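Local coordinates for soluble lytic murein transglycosylase (Pseudomonas aeruginosa, PDB 5OHU), which turns over cell-wall peptidoglycan as a soluble lytic transglycosylase, cutting glycan strands in both exolytic and endolytic fashion, at residues A[73-78]-A[103-108]; A[124-129]-A[161-166]. All coordinates share one frame; numbering follows the deposited sequence.

Interaction 1 (A[73-78]-A[103-108]); sequences RLKSAS and LRLLAD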
loop_
_atom_site.group_PDB
_atom_site.type_symbol
_atom_site.label_atom_id
_atom_site.label_comp_id
_atom_site.label_asym_id
_atom_site.label_seq_id
_atom_site.Cartn_x
_atom_site.Cartn_y
_atom_site.Cartn_z
ATOM N N ARG A 73 34.642 9.075 -8.394
ATOM C CA ARG A 73 35.422 10.304 -8.478
ATOM C C ARG A 73 34.538 11.528 -8.657
ATOM O O ARG A 73 34.961 12.536 -9.232
ATOM C CB ARG A 73 36.461 10.224 -9.593
ATOM C CG ARG A 73 35.925 9.861 -10.925
ATOM C CD ARG A 73 37.031 9.972 -11.970
ATOM N NE ARG A 73 36.516 9.593 -13.277
ATOM C CZ ARG A 73 35.858 10.417 -14.083
ATOM N NH1 ARG A 73 35.656 11.682 -13.724
ATOM N NH2 ARG A 73 35.409 9.976 -15.251
ATOM N N LEU A 74 33.322 11.464 -8.132
ATOM C CA LEU A 74 32.353 12.511 -8.410
ATOM C C LEU A 74 32.801 13.859 -7.846
ATOM O O LEU A 74 32.516 14.908 -8.440
ATOM C CB LEU A 74 30.994 12.088 -7.859
ATOM C CG LEU A 74 29.867 13.107 -7.977
ATOM C CD1 LEU A 74 29.434 13.139 -9.427
ATOM C CD2 LEU A 74 28.714 12.671 -7.109
ATOM N N LYS A 75 33.520 13.855 -6.713
ATOM C CA LYS A 75 33.988 15.111 -6.130
ATOM C C LYS A 75 35.019 15.809 -7.014
ATOM O O LYS A 75 35.249 17.011 -6.855
ATOM C CB LYS A 75 34.543 14.863 -4.719
ATOM C CG LYS A 75 34.880 16.156 -3.959
ATOM C CD LYS A 75 35.013 15.975 -2.457
ATOM C CE LYS A 75 35.760 17.166 -1.847
ATOM N NZ LYS A 75 36.194 16.902 -0.448
ATOM N N SER A 76 35.603 15.102 -7.980
ATOM C CA SER A 76 36.541 15.697 -8.911
ATOM C C SER A 76 35.976 15.902 -10.307
ATOM O O SER A 76 36.632 16.551 -11.125
ATOM C CB SER A 76 37.802 14.832 -9.013
ATOM O OG SER A 76 38.360 14.650 -7.732
ATOM N N ALA A 77 34.795 15.382 -10.607
ATOM C CA ALA A 77 34.316 15.392 -11.981
ATOM C C ALA A 77 33.833 16.781 -12.389
ATOM O O ALA A 77 33.198 17.490 -11.606
ATOM C CB ALA A 77 33.194 14.366 -12.156
ATOM N N SER A 78 34.129 17.165 -13.627
ATOM C CA SER A 78 33.657 18.440 -14.138
ATOM C C SER A 78 32.131 18.452 -14.252
ATOM O O SER A 78 31.485 17.407 -14.390
ATOM C CB SER A 78 34.251 18.711 -15.509
ATOM O OG SER A 78 33.748 17.760 -16.432
ATOM N N LEU A 103 24.171 17.187 -6.605
ATOM C CA LEU A 103 23.523 18.435 -6.182
ATOM C C LEU A 103 23.992 18.855 -4.793
ATOM O O LEU A 103 24.140 20.052 -4.514
ATOM C CB LEU A 103 21.993 18.299 -6.219
ATOM C CG LEU A 103 21.232 18.429 -7.565
ATOM C CD1 LEU A 103 20.999 19.866 -7.953
ATOM C CD2 LEU A 103 22.004 17.791 -8.698
ATOM N N ARG A 104 24.242 17.883 -3.919
ATOM C CA ARG A 104 24.849 18.160 -2.619
ATOM C C ARG A 104 26.208 18.845 -2.780
ATOM O O ARG A 104 26.465 19.908 -2.193
ATOM C CB ARG A 104 24.966 16.837 -1.864
ATOM C CG ARG A 104 25.234 16.892 -0.403
ATOM C CD ARG A 104 25.510 15.469 0.102
ATOM N NE ARG A 104 24.302 14.705 0.405
ATOM C CZ ARG A 104 24.174 13.394 0.197
ATOM N NH1 ARG A 104 25.169 12.701 -0.351
ATOM N NH2 ARG A 104 23.050 12.772 0.528
ATOM N N LEU A 105 27.089 18.265 -3.601
ATOM C CA LEU A 105 28.348 18.932 -3.920
ATOM C C LEU A 105 28.120 20.342 -4.467
ATOM O O LEU A 105 28.772 21.300 -4.029
ATOM C CB LEU A 105 29.147 18.098 -4.917
ATOM C CG LEU A 105 29.714 16.781 -4.371
ATOM C CD1 LEU A 105 30.448 16.038 -5.475
ATOM C CD2 LEU A 105 30.640 17.015 -3.171
ATOM N N LEU A 106 27.210 20.493 -5.437
ATOM C CA LEU A 106 27.034 21.803 -6.068
ATOM C C LEU A 106 26.623 22.848 -5.046
ATOM O O LEU A 106 27.079 24.001 -5.092
ATOM C CB LEU A 106 25.985 21.728 -7.176
ATOM C CG LEU A 106 26.282 20.853 -8.381
ATOM C CD1 LEU A 106 25.052 20.781 -9.244
ATOM C CD2 LEU A 106 27.515 21.413 -9.147
ATOM N N ALA A 107 25.733 22.466 -4.133
ATOM C CA ALA A 107 25.289 23.385 -3.094
ATOM C C ALA A 107 26.421 23.703 -2.126
ATOM O O ALA A 107 26.605 24.862 -1.744
ATOM C CB ALA A 107 24.091 22.784 -2.353
ATOM N N ASP A 108 27.195 22.689 -1.723
ATOM C CA ASP A 108 28.308 22.934 -0.812
ATOM C C ASP A 108 29.337 23.888 -1.418
ATOM O O ASP A 108 30.030 24.590 -0.680
ATOM C CB ASP A 108 28.960 21.613 -0.401
ATOM C CG ASP A 108 27.999 20.690 0.373
ATOM O OD1 ASP A 108 26.947 21.163 0.860
ATOM O OD2 ASP A 108 28.301 19.483 0.506
#

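Interaction 2 (A[124-129]-A[161-166]); sequences NFTELD and AACDTL. With PO4 (phosphate ion), chain E.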
loop_
_atom_site.group_PDB
_atom_site.type_symbol
_atom_site.label_atom_id
_atom_site.label_comp_id
_atom_site.label_asym_id
_atom_site.label_seq_id
_atom_site.Cartn_x
_atom_site.Cartn_y
_atom_site.Cartn_z
ATOM N N ASN A 124 11.900 13.580 -4.626
ATOM C CA ASN A 124 11.429 13.262 -3.276
ATOM C C ASN A 124 12.586 13.048 -2.301
ATOM O O ASN A 124 12.526 12.184 -1.426
ATOM C CB ASN A 124 10.508 12.040 -3.282
ATOM C CG ASN A 124 9.233 12.298 -4.019
ATOM O OD1 ASN A 124 8.585 13.327 -3.817
ATOM N ND2 ASN A 124 8.869 11.380 -4.900
ATOM N N PHE A 125 13.647 13.836 -2.453
ATOM C CA PHE A 125 14.698 13.922 -1.447
ATOM C C PHE A 125 14.481 15.199 -0.645
ATOM O O PHE A 125 14.704 16.303 -1.150
ATOM C CB PHE A 125 16.084 13.906 -2.082
ATOM C CG PHE A 125 16.468 12.579 -2.661
ATOM C CD1 PHE A 125 16.525 11.450 -1.861
ATOM C CD2 PHE A 125 16.791 12.465 -4.007
ATOM C CE1 PHE A 125 16.903 10.220 -2.396
ATOM C CE2 PHE A 125 17.164 11.246 -4.545
ATOM C CZ PHE A 125 17.219 10.120 -3.743
ATOM N N THR A 126 14.029 15.042 0.601
ATOM C CA THR A 126 13.851 16.187 1.486
ATOM C C THR A 126 15.114 17.039 1.579
ATOM O O THR A 126 15.032 18.267 1.688
ATOM C CB THR A 126 13.437 15.687 2.879
ATOM O OG1 THR A 126 12.200 14.981 2.778
ATOM C CG2 THR A 126 13.258 16.840 3.853
ATOM N N GLU A 127 16.292 16.411 1.531
ATOM C CA GLU A 127 17.537 17.159 1.623
ATOM C C GLU A 127 17.671 18.169 0.487
ATOM O O GLU A 127 18.099 19.309 0.703
ATOM C CB GLU A 127 18.718 16.189 1.627
ATOM C CG GLU A 127 20.071 16.875 1.763
ATOM C CD GLU A 127 21.237 15.886 1.733
ATOM O OE1 GLU A 127 22.387 16.327 1.924
ATOM O OE2 GLU A 127 21.007 14.669 1.527
ATOM N N LEU A 128 17.307 17.773 -0.730
ATOM C CA LEU A 128 17.385 18.705 -1.848
ATOM C C LEU A 128 16.335 19.808 -1.724
ATOM O O LEU A 128 16.615 20.979 -2.008
ATOM C CB LEU A 128 17.224 17.949 -3.173
ATOM C CG LEU A 128 18.214 16.841 -3.505
ATOM C CD1 LEU A 128 17.744 16.090 -4.733
ATOM C CD2 LEU A 128 19.621 17.403 -3.727
ATOM N N ASP A 129 15.120 19.452 -1.307
ATOM C CA ASP A 129 14.099 20.463 -1.051
ATOM C C ASP A 129 14.608 21.518 -0.079
ATOM O O ASP A 129 14.405 22.720 -0.282
ATOM C CB ASP A 129 12.822 19.805 -0.516
ATOM C CG ASP A 129 12.250 18.764 -1.469
ATOM O OD1 ASP A 129 12.695 18.694 -2.641
ATOM O OD2 ASP A 129 11.338 18.018 -1.047
ATOM N N ALA A 161 19.932 17.345 7.868
ATOM C CA ALA A 161 20.791 18.448 8.288
ATOM C C ALA A 161 20.580 19.710 7.467
ATOM O O ALA A 161 20.568 20.818 8.019
ATOM C CB ALA A 161 22.250 18.008 8.194
ATOM N N ALA A 162 20.459 19.582 6.145
ATOM C CA ALA A 162 20.274 20.787 5.340
ATOM C C ALA A 162 19.002 21.522 5.744
ATOM O O ALA A 162 18.925 22.752 5.618
ATOM C CB ALA A 162 20.241 20.446 3.846
ATOM N N CYS A 163 17.994 20.789 6.226
ATOM C CA CYS A 163 16.776 21.443 6.697
ATOM C C CYS A 163 17.034 22.216 7.978
ATOM O O CYS A 163 16.501 23.317 8.167
ATOM C CB CYS A 163 15.670 20.416 6.881
ATOM S SG CYS A 163 15.386 19.477 5.366
ATOM N N ASP A 164 17.875 21.673 8.852
ATOM C CA ASP A 164 18.293 22.431 10.027
ATOM C C ASP A 164 18.917 23.766 9.631
ATOM O O ASP A 164 18.652 24.801 10.255
ATOM C CB ASP A 164 19.277 21.607 10.855
ATOM C CG ASP A 164 19.142 21.868 12.326
ATOM O OD1 ASP A 164 18.197 21.323 12.931
ATOM O OD2 ASP A 164 19.965 22.635 12.870
ATOM N N THR A 165 19.720 23.769 8.569
ATOM C CA THR A 165 20.293 25.019 8.077
ATOM C C THR A 165 19.204 25.961 7.569
ATOM O O THR A 165 19.202 27.160 7.874
ATOM C CB THR A 165 21.294 24.709 6.971
ATOM O OG1 THR A 165 22.440 24.085 7.550
ATOM C CG2 THR A 165 21.706 25.985 6.242
ATOM N N LEU A 166 18.265 25.429 6.788
ATOM C CA LEU A 166 17.151 26.232 6.292
ATOM C C LEU A 166 16.338 26.800 7.444
ATOM O O LEU A 166 16.045 28.003 7.480
ATOM C CB LEU A 166 16.265 25.375 5.390
ATOM C CG LEU A 166 15.025 26.054 4.804
ATOM C CD1 LEU A 166 15.429 27.166 3.837
ATOM C CD2 LEU A 166 14.158 25.030 4.102
HETATM P P PO4 E . 5.750 12.956 -6.303
HETATM O O1 PO4 E . 4.925 12.138 -5.335
HETATM O O2 PO4 E . 6.831 12.086 -6.905
HETATM O O3 PO4 E . 6.382 14.123 -5.579
HETATM O O4 PO4 E . 4.862 13.489 -7.403
#

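Interaction 1 (A[73-78]-A[103-108])
Leu74 O accepts the backbone N-H of Ala77 at 3.2 Å, closing a turn, and the methyl CD1 of Leu105 lies against Leu74 O at 3.8 Å without bonding. Each close approach across the contact runs through that methyl. It also touches Leu74 CG at 3.9 Å and packs on the backbone of the next residue, with Leu105 CD1 3.7 Å from Lys75 CA. The CB of Leu105 points toward the turn, and with CD1 fully extended from CA (chi2 178°) the branch reaches as far as leucine allows. Leu74 turns its isobutyl group across the Leu105 side chain, CG lying anti to the backbone N (chi1 176°). Two branched aliphatic chains suit a seam between turn and helix that has no hydrogen bond across it. Lys75 suits an exposed position: its CA and CB lie near the leucine methyl, and the rest of the chain runs away from the helix. Here the turn between helices 62-72 and 79-88 packs on helix 95-108. Ser78, at the N-cap of helix 79-88, accepts the backbone N-H of Glu81 on its OG, and Leu74 is buried between Val82 of that helix and Leu98, Arg101 and Trp102 of helix 95-108.

Interaction 2 (A[124-129]-A[161-166])
Glu127 and Ala162 bring the first turns of helices 126-138 and 161-172 together, their CA atoms only 5.9 Å apart. This is close helix-helix packing within the all-helical Slt superhelix, reinforced covalently by the disulfide between Cys130 and Cys163. Alanine suits so near an approach: Ala162 CB points at the other helix and lies 4.0 Å from Glu127 O and 4.1 Å from Glu127 CG, and the small methyl lets the backbones come this close. Glu127 lays its CG methylene alongside this methyl and, with chi1 -178° and the chain extended beyond, carries its carboxylate past the interface to a salt bridge with Arg104. Thr126 CG2, anti to the backbone N, lies 3.7 Å from Cys163 SG, with Thr126 O close by at 3.9 Å from the same sulfur. Leu152 of helix 142-153 packs against both Thr126 and Leu166. At the far end of the segment, Asn124 faces a phosphate, probably from the crystallisation liquor and also bound by Lys122; Asn124 ND2 donates to O2 of that phosphate at 2.9 Å, with an N-H...O angle of 160°.

How the interactions relate
Interaction 1 closes before interaction 2 opens, so the two follow in series along the chain, with centres about 17 Å apart on the same side of the molecule's centre. Helix 95-108 joins them: Leu105 serves interaction 1, while its neighbours Leu103 and Arg104 meet helix 126-138. There Leu103 CB packs 3.6 Å from Leu128 CD2, and the salt bridge shared by the two contacts runs from Arg104 NE to Glu127 OE1 at 2.9 Å, beside a second bound phosphate. Helix 95-108 thus sits between the two contacts, consistent with the alpha-superhelix that forms the ring of Slt-type transglycosylases.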